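Local coordinates for citrinin polyketide synthase (Monascus purpureus, PDB 5MPT), which builds the polyketide precursor of the mycotoxin citrinin by condensing malonyl-CoA units, presumably onto an acetyl-CoA starter, and its C-methyltransferase domain methylates the growing chain, at residues A[305-318]-A[372-384]. Sequence-based numbering, arbitrary orientation. Where two conformers were deposited one is given.
Sequences LRPDGFLLLLEMTE and ANIQRLIIALASE. With EDO (1,2-ethanediol), chain D.
The carbonyl oxygen of Ile374 is gripped by the backbone amides of Thr317 and Glu318. Thr317 N lies 2.8 Å from Ile374 O and Glu318 N 3.3 Å from it, both on the same face of the carbonyl plane. One residue back, Thr317 OG1 donates to Asn373 O over 2.9 Å, coming from above the carbonyl plane. With chi1 at 44°, OG1 sits between its own backbone N and carbonyl carbon, and CG2 is left to rest against Arg376 CB and CG. The Arg376 side chain runs across Thr317 at about a right angle. Its NH2 donates to Asn373 OD1, and its NH1 to Thr365 O.

From here strands 309-316 and 375-381 run antiparallel. Three hydrogen-bonded pairs, Leu311-Ala380, Leu313-Ile378 and Glu315-Arg376, each give two backbone N-H...O hydrogen bonds. At the far end Ala382 N meets Gly309 O at 2.9 Å. A water there donates to both Pro307 O and Gly309 O and accepts from Ser383 N.

On one face of the sheet, Ile379 CD1 lies over the Phe310 ring, 4.1 Å from its centroid. In Ile379, chi1 of -169° turns CG1 toward Phe310, and the extended chi2 then carries CD1 over the ring. Helix 14-26 packs on both residues through Ile17. Leu312 CD1 then touches both Ile379 CB and Leu377 CB, and farther along Leu314 CG meets Leu377 CD2 at 3.8 Å. Gln375 lies across Met316, and its amide is held by Asn286, Ile182 and Asn183. On the other face, Leu313 and Ile378 touch through their CB atoms, 4.0 Å apart, and both pack on Trp350.

The catalytic Glu315 shares this second face and hydrogen-bonds the catalytic His289. Strand 375-381, inserted antiparallel between 309-316 and 361-364, gives the seven-stranded 3-2-1-4-5-7-6 sheet of the class I, Rossmann-like methyltransferase fold.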
# COMPACT_ATOMS: atom_id res chain seq x y z
N LEU A 305 -20.59 -2.96 -7.98
CA LEU A 305 -21.29 -3.04 -6.70
C LEU A 305 -22.78 -3.13 -6.92
O LEU A 305 -23.35 -2.43 -7.77
CB LEU A 305 -21.01 -1.83 -5.82
CG LEU A 305 -19.58 -1.75 -5.28
CD1 LEU A 305 -19.34 -0.46 -4.52
CD2 LEU A 305 -19.29 -2.94 -4.38
N ARG A 306 -23.42 -3.99 -6.13
CA ARG A 306 -24.85 -3.87 -5.94
C ARG A 306 -25.18 -2.49 -5.38
O ARG A 306 -24.35 -1.87 -4.71
CB ARG A 306 -25.34 -4.94 -4.96
CG ARG A 306 -25.13 -6.37 -5.39
CD ARG A 306 -25.20 -7.29 -4.20
NE ARG A 306 -26.41 -7.05 -3.40
CZ ARG A 306 -27.56 -7.72 -3.55
NH1 ARG A 306 -27.62 -8.70 -4.43
NH2 ARG A 306 -28.63 -7.46 -2.79
N PRO A 307 -26.41 -1.99 -5.61
CA PRO A 307 -26.81 -0.69 -5.03
C PRO A 307 -26.70 -0.64 -3.53
O PRO A 307 -26.49 0.45 -2.98
CB PRO A 307 -28.29 -0.57 -5.47
CG PRO A 307 -28.38 -1.35 -6.66
CD PRO A 307 -27.42 -2.50 -6.54
N ASP A 308 -26.84 -1.77 -2.84
CA ASP A 308 -26.73 -1.80 -1.39
C ASP A 308 -25.30 -2.07 -0.92
O ASP A 308 -25.08 -2.21 0.28
CB ASP A 308 -27.71 -2.82 -0.79
CG ASP A 308 -27.44 -4.25 -1.24
OD1 ASP A 308 -26.40 -4.50 -1.83
OD2 ASP A 308 -28.27 -5.16 -1.02
N GLY A 309 -24.32 -2.09 -1.83
CA GLY A 309 -22.97 -2.48 -1.50
C GLY A 309 -22.04 -1.31 -1.19
O GLY A 309 -22.41 -0.14 -1.20
N PHE A 310 -20.77 -1.67 -0.97
CA PHE A 310 -19.78 -0.65 -0.67
C PHE A 310 -18.39 -1.13 -1.05
O PHE A 310 -18.09 -2.33 -1.10
CB PHE A 310 -19.77 -0.24 0.80
CG PHE A 310 -19.40 -1.34 1.74
CD1 PHE A 310 -20.37 -2.12 2.31
CD2 PHE A 310 -18.09 -1.56 2.09
CE1 PHE A 310 -20.06 -3.12 3.17
CE2 PHE A 310 -17.77 -2.56 2.99
CZ PHE A 310 -18.74 -3.33 3.53
N LEU A 311 -17.54 -0.14 -1.25
CA LEU A 311 -16.11 -0.30 -1.42
C LEU A 311 -15.41 -0.04 -0.10
O LEU A 311 -15.65 0.98 0.54
CB LEU A 311 -15.61 0.67 -2.48
CG LEU A 311 -14.08 0.86 -2.64
CD1 LEU A 311 -13.44 -0.43 -3.07
CD2 LEU A 311 -13.84 1.95 -3.65
N LEU A 312 -14.47 -0.91 0.25
CA LEU A 312 -13.57 -0.71 1.38
C LEU A 312 -12.16 -0.66 0.84
O LEU A 312 -11.56 -1.70 0.54
CB LEU A 312 -13.73 -1.81 2.43
CG LEU A 312 -12.96 -1.53 3.71
CD1 LEU A 312 -13.50 -0.33 4.45
CD2 LEU A 312 -13.06 -2.72 4.62
N LEU A 313 -11.64 0.55 0.73
CA LEU A 313 -10.23 0.76 0.41
C LEU A 313 -9.36 0.65 1.66
O LEU A 313 -9.74 1.09 2.76
CB LEU A 313 -10.03 2.14 -0.20
CG LEU A 313 -10.69 2.42 -1.53
CD1 LEU A 313 -10.71 3.91 -1.78
CD2 LEU A 313 -9.91 1.73 -2.66
N LEU A 314 -8.19 0.06 1.48
CA LEU A 314 -7.10 0.20 2.44
C LEU A 314 -6.01 0.88 1.64
O LEU A 314 -5.44 0.27 0.74
CB LEU A 314 -6.64 -1.15 2.99
CG LEU A 314 -5.81 -1.08 4.28
CD1 LEU A 314 -5.61 -2.47 4.86
CD2 LEU A 314 -4.47 -0.42 4.07
N GLU A 315 -5.79 2.17 1.91
CA GLU A 315 -4.88 2.98 1.11
C GLU A 315 -3.90 3.73 1.98
O GLU A 315 -4.26 4.28 3.02
CB GLU A 315 -5.65 3.99 0.25
CG GLU A 315 -6.19 3.40 -1.01
CD GLU A 315 -5.12 3.23 -2.06
OE1 GLU A 315 -4.03 3.85 -1.92
OE2 GLU A 315 -5.35 2.45 -3.00
N MET A 316 -2.65 3.74 1.53
CA MET A 316 -1.64 4.58 2.14
C MET A 316 -1.92 6.03 1.76
O MET A 316 -1.90 6.39 0.58
CB MET A 316 -0.26 4.14 1.67
CG MET A 316 0.83 4.87 2.40
SD MET A 316 2.46 4.14 2.20
CE MET A 316 2.49 2.98 3.58
N THR A 317 -2.21 6.85 2.76
CA THR A 317 -2.70 8.20 2.54
C THR A 317 -1.62 9.25 2.78
O THR A 317 -1.83 10.42 2.44
CB THR A 317 -3.93 8.44 3.44
OG1 THR A 317 -3.65 7.93 4.76
CG2 THR A 317 -5.13 7.72 2.88
N GLU A 318 -0.49 8.85 3.36
CA GLU A 318 0.68 9.71 3.54
C GLU A 318 1.91 8.97 3.04
O GLU A 318 2.05 7.76 3.23
CB GLU A 318 0.79 10.07 5.02
CG GLU A 318 1.69 11.21 5.38
CD GLU A 318 1.51 11.58 6.84
OE1 GLU A 318 2.38 11.20 7.65
OE2 GLU A 318 0.48 12.22 7.16
N ALA A 372 -2.23 6.85 12.53
CA ALA A 372 -3.58 6.87 11.98
C ALA A 372 -3.69 7.71 10.72
O ALA A 372 -4.69 7.59 10.02
CB ALA A 372 -4.57 7.39 13.05
N ASN A 373 -2.68 8.51 10.38
CA ASN A 373 -2.66 9.27 9.14
C ASN A 373 -1.88 8.58 8.03
O ASN A 373 -1.97 8.99 6.86
CB ASN A 373 -2.08 10.67 9.37
CG ASN A 373 -2.89 11.48 10.36
OD1 ASN A 373 -4.12 11.49 10.32
ND2 ASN A 373 -2.20 12.12 11.30
N ILE A 374 -1.19 7.48 8.34
CA ILE A 374 -0.30 6.89 7.34
C ILE A 374 -1.09 6.05 6.34
O ILE A 374 -0.88 6.15 5.13
CB ILE A 374 0.81 6.06 8.00
CG1 ILE A 374 1.67 6.95 8.89
CG2 ILE A 374 1.66 5.37 6.94
CD1 ILE A 374 2.60 6.15 9.81
N GLN A 375 -1.94 5.16 6.85
CA GLN A 375 -2.92 4.45 6.04
C GLN A 375 -4.28 4.63 6.66
O GLN A 375 -4.42 4.91 7.85
CB GLN A 375 -2.64 2.95 5.94
CG GLN A 375 -1.17 2.66 5.64
CD GLN A 375 -1.01 1.49 4.72
OE1 GLN A 375 -1.41 1.56 3.55
NE2 GLN A 375 -0.46 0.41 5.21
N ARG A 376 -5.29 4.42 5.83
CA ARG A 376 -6.67 4.49 6.26
C ARG A 376 -7.46 3.39 5.59
O ARG A 376 -7.18 3.01 4.45
CB ARG A 376 -7.29 5.83 5.93
CG ARG A 376 -6.63 6.99 6.57
CD ARG A 376 -7.43 8.24 6.40
NE ARG A 376 -6.61 9.40 6.69
CZ ARG A 376 -6.45 9.94 7.90
NH1 ARG A 376 -7.09 9.46 8.97
NH2 ARG A 376 -5.62 10.99 8.02
N LEU A 377 -8.47 2.88 6.30
CA LEU A 377 -9.60 2.28 5.63
C LEU A 377 -10.53 3.41 5.19
O LEU A 377 -10.88 4.30 5.97
CB LEU A 377 -10.36 1.31 6.53
CG LEU A 377 -9.64 0.07 7.07
CD1 LEU A 377 -10.55 -0.68 8.06
CD2 LEU A 377 -9.19 -0.80 5.94
N ILE A 378 -10.92 3.36 3.94
CA ILE A 378 -11.80 4.35 3.33
C ILE A 378 -12.97 3.56 2.79
O ILE A 378 -12.81 2.69 1.92
CB ILE A 378 -11.12 5.16 2.21
CG1 ILE A 378 -9.84 5.82 2.71
CG2 ILE A 378 -12.05 6.23 1.66
CD1 ILE A 378 -8.98 6.40 1.57
N ILE A 379 -14.14 3.79 3.36
CA ILE A 379 -15.35 3.11 2.93
C ILE A 379 -16.16 4.04 2.05
O ILE A 379 -16.23 5.26 2.31
CB ILE A 379 -16.16 2.60 4.15
CG1 ILE A 379 -17.27 1.66 3.67
CG2 ILE A 379 -16.76 3.76 4.98
CD1 ILE A 379 -17.95 0.91 4.83
N ALA A 380 -16.78 3.48 1.01
CA ALA A 380 -17.54 4.24 0.03
C ALA A 380 -18.78 3.43 -0.36
O ALA A 380 -18.67 2.34 -0.92
CB ALA A 380 -16.68 4.58 -1.17
N LEU A 381 -19.94 3.95 0.00
CA LEU A 381 -21.19 3.27 -0.27
C LEU A 381 -21.67 3.58 -1.68
O LEU A 381 -21.59 4.73 -2.15
CB LEU A 381 -22.25 3.70 0.75
CG LEU A 381 -22.22 3.01 2.12
CD1 LEU A 381 -20.92 3.17 2.82
CD2 LEU A 381 -23.37 3.54 2.97
N ALA A 382 -22.15 2.55 -2.36
CA ALA A 382 -22.62 2.73 -3.73
C ALA A 382 -23.78 3.72 -3.84
O ALA A 382 -23.88 4.42 -4.85
CB ALA A 382 -23.05 1.41 -4.35
N SER A 383 -24.68 3.74 -2.84
CA SER A 383 -25.85 4.61 -2.80
C SER A 383 -25.83 5.50 -1.55
O SER A 383 -25.17 5.19 -0.55
CB SER A 383 -27.14 3.80 -2.79
OG SER A 383 -27.14 2.78 -3.77
N GLU A 384 -26.62 6.61 -1.61
CA GLU A 384 -26.67 7.61 -0.53
C GLU A 384 -27.69 7.20 0.53
O GLU A 384 -28.86 6.95 0.20
CB GLU A 384 -27.04 8.98 -1.09
CG GLU A 384 -27.15 10.08 -0.05
CD GLU A 384 -27.65 11.39 -0.66
OE1 GLU A 384 -28.15 11.35 -1.80
OE2 GLU A 384 -27.54 12.43 0.01
C1 EDO D . 0.63 11.77 -1.49
O1 EDO D . -0.26 12.70 -2.11
C2 EDO D . -0.01 11.33 -0.18
O2 EDO D . -0.57 12.49 0.45
O HOH W 1 -24.82 1.33 -0.91
O HOH W 2 1.11 11.66 10.79